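Local coordinates for protein mRNA export factor (Human herpesvirus 1, PDB 4YXP) that regulates viral gene expression, mediates nuclear export of viral intronless mRNAs and contributes to the shutoff of host protein synthesis, here represented by its dimeric, zinc-binding folded C-terminal domain, at residues 159-162 / 163-166; 239-242 / 243-246. All coordinates share one frame; numbering follows the deposited sequence.

Interaction 1 of 2, residues 159-162 / 163-166; sequences PFLQ and CYLK. With ZN (zinc ion), chain D.
Phe160 and Tyr164, one helical turn apart on helix 146-167, lie almost parallel, their ring planes 20° apart but slid so far along each other that they barely overlap, with centroids 5.7 Å apart. The close approach is made instead by the Tyr164 methylene: CB sits over one face of the Phe160 ring, displaced toward its rim on the CE2 side, 4.3 Å from the centroid in a CH-pi contact. Both rings leave the helix with CG anti to the backbone N (chi1 172° in Phe160 and much the same in Tyr164), which sends the two side chains out in the same sense. The Leu161 methyl CD2 meets Tyr164 CD2 at 4.1 Å, obliquely to the ring. Leu161 CB packs against Leu165 CD1 at 4.0 Å. The helix bonds of the same turn link Tyr164 N to Phe160 O at 3.0 Å and Leu165 N to Leu161 O at 2.9 Å. Cys163 N adds a weak, bent bond to the same Phe160 oxygen. Cys163 has SG anti to its own N (chi1 -174°), and that sulfur binds the zinc ion at 2.3 Å. Around the turn, Tyr164 lies on Ile238 of helix 230-241 and Ala189 of helix 188-204, and its OH is hydrogen-bonded to Asp187, while Phe160 meets the zinc ligand His242 with the rings near a right angle. One turn of helix thus combines an apolar aromatic and leucine surface with a metal-binding thiolate: the apolar groups join the neighbouring helices, and the sulfur supplies the first ligand in sequence of the CHC2 zinc finger.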
loop_
_atom_site.group_PDB
_atom_site.type_symbol
_atom_site.label_atom_id
_atom_site.label_comp_id
_atom_site.label_asym_id
_atom_site.label_seq_id
_atom_site.Cartn_x
_atom_site.Cartn_y
_atom_site.Cartn_z
ATOM N N PRO B 159 -9.487 -0.146 6.627
ATOM C CA PRO B 159 -10.944 -0.015 6.796
ATOM C C PRO B 159 -11.586 -1.198 7.521
ATOM O O PRO B 159 -12.529 -1.008 8.289
ATOM C CB PRO B 159 -11.458 0.076 5.353
ATOM C CG PRO B 159 -10.283 0.535 4.563
ATOM C CD PRO B 159 -9.112 -0.140 5.204
ATOM N N PHE B 160 -11.090 -2.405 7.270
ATOM C CA PHE B 160 -11.577 -3.589 7.969
ATOM C C PHE B 160 -11.291 -3.497 9.463
ATOM O O PHE B 160 -12.157 -3.782 10.295
ATOM C CB PHE B 160 -10.933 -4.855 7.397
ATOM C CG PHE B 160 -11.229 -6.095 8.191
ATOM C CD1 PHE B 160 -12.497 -6.653 8.183
ATOM C CD2 PHE B 160 -10.238 -6.707 8.943
ATOM C CE1 PHE B 160 -12.773 -7.797 8.912
ATOM C CE2 PHE B 160 -10.507 -7.852 9.673
ATOM C CZ PHE B 160 -11.775 -8.396 9.660
ATOM N N LEU B 161 -10.070 -3.096 9.799
ATOM C CA LEU B 161 -9.624 -3.102 11.187
ATOM C C LEU B 161 -10.277 -2.005 12.022
ATOM O O LEU B 161 -10.351 -2.125 13.246
ATOM C CB LEU B 161 -8.103 -2.965 11.251
ATOM C CG LEU B 161 -7.329 -4.177 10.726
ATOM C CD1 LEU B 161 -5.848 -3.870 10.673
ATOM C CD2 LEU B 161 -7.588 -5.408 11.587
ATOM N N GLN B 162 -10.744 -0.941 11.374
ATOM C CA GLN B 162 -11.461 0.106 12.091
ATOM C C GLN B 162 -12.651 -0.508 12.824
ATOM O O GLN B 162 -12.885 -0.226 13.999
ATOM C CB GLN B 162 -11.933 1.209 11.141
ATOM C CG GLN B 162 -12.770 2.285 11.829
ATOM C CD GLN B 162 -12.988 3.510 10.961
ATOM O OE1 GLN B 162 -13.190 3.404 9.750
ATOM N NE2 GLN B 162 -12.942 4.686 11.579
ATOM N N CYS B 163 -13.393 -1.361 12.125
ATOM C CA CYS B 163 -14.552 -2.027 12.711
ATOM C C CYS B 163 -14.144 -3.197 13.613
ATOM O O CYS B 163 -14.667 -3.351 14.714
ATOM C CB CYS B 163 -15.489 -2.524 11.611
ATOM S SG CYS B 163 -17.046 -3.215 12.232
ATOM N N TYR B 164 -13.209 -4.017 13.144
ATOM C CA TYR B 164 -12.824 -5.231 13.866
ATOM C C TYR B 164 -12.199 -4.935 15.232
ATOM O O TYR B 164 -12.554 -5.560 16.233
ATOM C CB TYR B 164 -11.848 -6.060 13.025
ATOM C CG TYR B 164 -11.221 -7.224 13.769
ATOM C CD1 TYR B 164 -11.859 -8.456 13.841
ATOM C CD2 TYR B 164 -9.988 -7.088 14.391
ATOM C CE1 TYR B 164 -11.282 -9.522 14.520
ATOM C CE2 TYR B 164 -9.406 -8.146 15.068
ATOM C CZ TYR B 164 -10.055 -9.358 15.127
ATOM O OH TYR B 164 -9.474 -10.408 15.801
ATOM N N LEU B 165 -11.259 -3.996 15.275
ATOM C CA LEU B 165 -10.574 -3.680 16.523
ATOM C C LEU B 165 -11.541 -3.092 17.545
ATOM O O LEU B 165 -11.436 -3.363 18.742
ATOM C CB LEU B 165 -9.413 -2.716 16.269
ATOM C CG LEU B 165 -8.234 -3.313 15.491
ATOM C CD1 LEU B 165 -7.227 -2.240 15.120
ATOM C CD2 LEU B 165 -7.553 -4.420 16.295
ATOM N N LYS B 166 -12.493 -2.298 17.071
ATOM C CA LYS B 166 -13.501 -1.718 17.950
ATOM C C LYS B 166 -14.374 -2.798 18.589
ATOM O O LYS B 166 -14.765 -2.683 19.752
ATOM C CB LYS B 166 -14.377 -0.730 17.181
ATOM C CG LYS B 166 -14.290 0.700 17.695
ATOM C CD LYS B 166 -15.411 1.575 17.149
ATOM C CE LYS B 166 -16.769 1.172 17.717
ATOM N NZ LYS B 166 -17.858 2.088 17.285
HETATM ZN ZN ZN D . -17.395 -5.152 11.102
#

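Interaction 2 of 2, residues 239-242 / 243-246; sequences LDTH and RQEC. With ZN (zinc ion), chain D.
His242 and Cys246, four residues apart where helix 230-241 gives way to a loop, grip the same zinc ion. His242 NE2 binds the metal at 2.1 Å and Cys246 SG at 2.3 Å; Cys163 and Cys251 complete the site. Cys246 CB also lies over one face of the imidazole, 3.8 Å from its centroid, a CH-pi contact, with the sulfur oblique to the ring. The histidine's other nitrogen is held by a carboxylate: ND1-H points to Glu245 OE2 at 3.2 Å, with the oxygen in the ring plane and using its anti lone pair, and the two flat groups stand 82° apart. With zinc on one nitrogen and the carboxylate on the other, the ring is held at both ends; the bond would probably also make NE2 a stronger zinc donor. The other carboxylate oxygen forms a salt bridge with Arg168. A second set of polar contacts belongs to Arg243. Its chain folds back along the last turn of the helix, CG lying between N and the carbonyl carbon (chi1 65°) with a further bend at chi3, and NH2 donates to Leu239 O at 2.9 Å, nearly straight and in the guanidinium plane. Water extends these links: one molecule donates to Leu239 O and weakly accepts from Arg243 N, and another joins Asp240 O to Gln244 NE2. Backbone bonds from Gln244 N to Thr241 O and from Glu245 N to His242 O carry the turn onward. Leu239 and Arg243 lean on helix 249-259, and Leu239 also touches Phe160 of helix 146-167. Asp240 forms a salt bridge with Arg34 of the second subunit and Arg243 a hydrogen bond with Ser35 of that subunit, placing this helix end between the zinc site and the intertwined partner.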
loop_
_atom_site.group_PDB
_atom_site.type_symbol
_atom_site.label_atom_id
_atom_site.label_comp_id
_atom_site.label_asym_id
_atom_site.label_seq_id
_atom_site.Cartn_x
_atom_site.Cartn_y
_atom_site.Cartn_z
ATOM N N LEU B 239 -10.823 -12.329 8.860
ATOM C CA LEU B 239 -11.538 -11.770 7.717
ATOM C C LEU B 239 -12.777 -12.614 7.425
ATOM O O LEU B 239 -13.776 -12.115 6.902
ATOM C CB LEU B 239 -10.626 -11.694 6.488
ATOM C CG LEU B 239 -9.636 -10.522 6.473
ATOM C CD1 LEU B 239 -8.542 -10.719 5.434
ATOM C CD2 LEU B 239 -10.371 -9.211 6.214
ATOM N N ASP B 240 -12.718 -13.893 7.787
ATOM C CA ASP B 240 -13.851 -14.795 7.600
ATOM C C ASP B 240 -14.872 -14.689 8.733
ATOM O O ASP B 240 -16.077 -14.597 8.483
ATOM C CB ASP B 240 -13.363 -16.243 7.490
ATOM C CG ASP B 240 -14.498 -17.226 7.230
ATOM O OD1 ASP B 240 -15.341 -16.944 6.352
ATOM O OD2 ASP B 240 -14.548 -18.275 7.908
ATOM N N THR B 241 -14.387 -14.693 9.972
ATOM C CA THR B 241 -15.250 -14.887 11.140
ATOM C C THR B 241 -15.858 -13.608 11.728
ATOM O O THR B 241 -16.851 -13.674 12.455
ATOM C CB THR B 241 -14.479 -15.586 12.273
ATOM O OG1 THR B 241 -13.381 -14.763 12.680
ATOM C CG2 THR B 241 -13.959 -16.943 11.812
ATOM N N HIS B 242 -15.264 -12.456 11.435
ATOM C CA HIS B 242 -15.729 -11.196 12.012
ATOM C C HIS B 242 -17.188 -10.914 11.642
ATOM O O HIS B 242 -17.941 -10.352 12.441
ATOM C CB HIS B 242 -14.833 -10.040 11.556
ATOM C CG HIS B 242 -15.385 -8.682 11.869
ATOM N ND1 HIS B 242 -15.566 -8.230 13.161
ATOM C CD2 HIS B 242 -15.790 -7.675 11.061
ATOM C CE1 HIS B 242 -16.065 -7.009 13.131
ATOM N NE2 HIS B 242 -16.212 -6.647 11.868
ATOM N N ARG B 243 -17.587 -11.321 10.442
ATOM C CA ARG B 243 -18.943 -11.064 9.957
ATOM C C ARG B 243 -20.009 -11.737 10.828
ATOM O O ARG B 243 -21.190 -11.373 10.765
ATOM C CB ARG B 243 -19.084 -11.530 8.504
ATOM C CG ARG B 243 -18.931 -13.034 8.300
ATOM C CD ARG B 243 -18.677 -13.374 6.836
ATOM N NE ARG B 243 -17.371 -12.902 6.375
ATOM C CZ ARG B 243 -17.005 -12.816 5.097
ATOM N NH1 ARG B 243 -17.843 -13.166 4.129
ATOM N NH2 ARG B 243 -15.793 -12.380 4.784
ATOM N N GLN B 244 -19.598 -12.707 11.642
ATOM C CA GLN B 244 -20.524 -13.395 12.542
ATOM C C GLN B 244 -20.906 -12.526 13.742
ATOM O O GLN B 244 -21.967 -12.711 14.337
ATOM C CB GLN B 244 -19.917 -14.710 13.038
ATOM C CG GLN B 244 -19.731 -15.769 11.964
ATOM C CD GLN B 244 -19.164 -17.065 12.522
ATOM O OE1 GLN B 244 -19.545 -17.509 13.610
ATOM N NE2 GLN B 244 -18.247 -17.676 11.784
ATOM N N GLU B 245 -20.036 -11.584 14.099
ATOM C CA GLU B 245 -20.278 -10.711 15.246
ATOM C C GLU B 245 -20.635 -9.289 14.814
ATOM O O GLU B 245 -20.923 -8.440 15.655
ATOM C CB GLU B 245 -19.046 -10.682 16.161
ATOM C CG GLU B 245 -17.861 -9.902 15.601
ATOM C CD GLU B 245 -16.628 -9.990 16.481
ATOM O OE1 GLU B 245 -16.739 -10.518 17.608
ATOM O OE2 GLU B 245 -15.549 -9.534 16.039
ATOM N N CYS B 246 -20.616 -9.043 13.505
ATOM C CA CYS B 246 -20.834 -7.706 12.955
ATOM C C CYS B 246 -22.038 -7.688 12.014
ATOM O O CYS B 246 -22.120 -8.496 11.091
ATOM C CB CYS B 246 -19.573 -7.239 12.218
ATOM S SG CYS B 246 -19.658 -5.580 11.533
HETATM ZN ZN ZN D . -17.395 -5.152 11.102
HETATM O O HOH W 1 -15.690 -10.677 8.434
HETATM O O HOH W 2 -18.242 -16.594 8.756
#

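From the N terminus, interaction 1 comes first, on the last turns of helix 146-167; interaction 2 follows about 75 residues later, at the end of helix 230-241. Each is local, and they lie in series along the chain without nesting or crossing. Zinc joins them, closing a long loop that includes helices 173-179 and 188-204, while a fourth ligand, Cys251 on helix 249-259, fastens the following helix to the same point. Their centres lie 11 Å apart, and van der Waals packing adds to the metal's link: Phe160 CD2 approaches Leu239 CD2 at 3.7 Å. Together they bind the ends of helices 146-167 and 230-241 to helix 249-259, near the dimer partner.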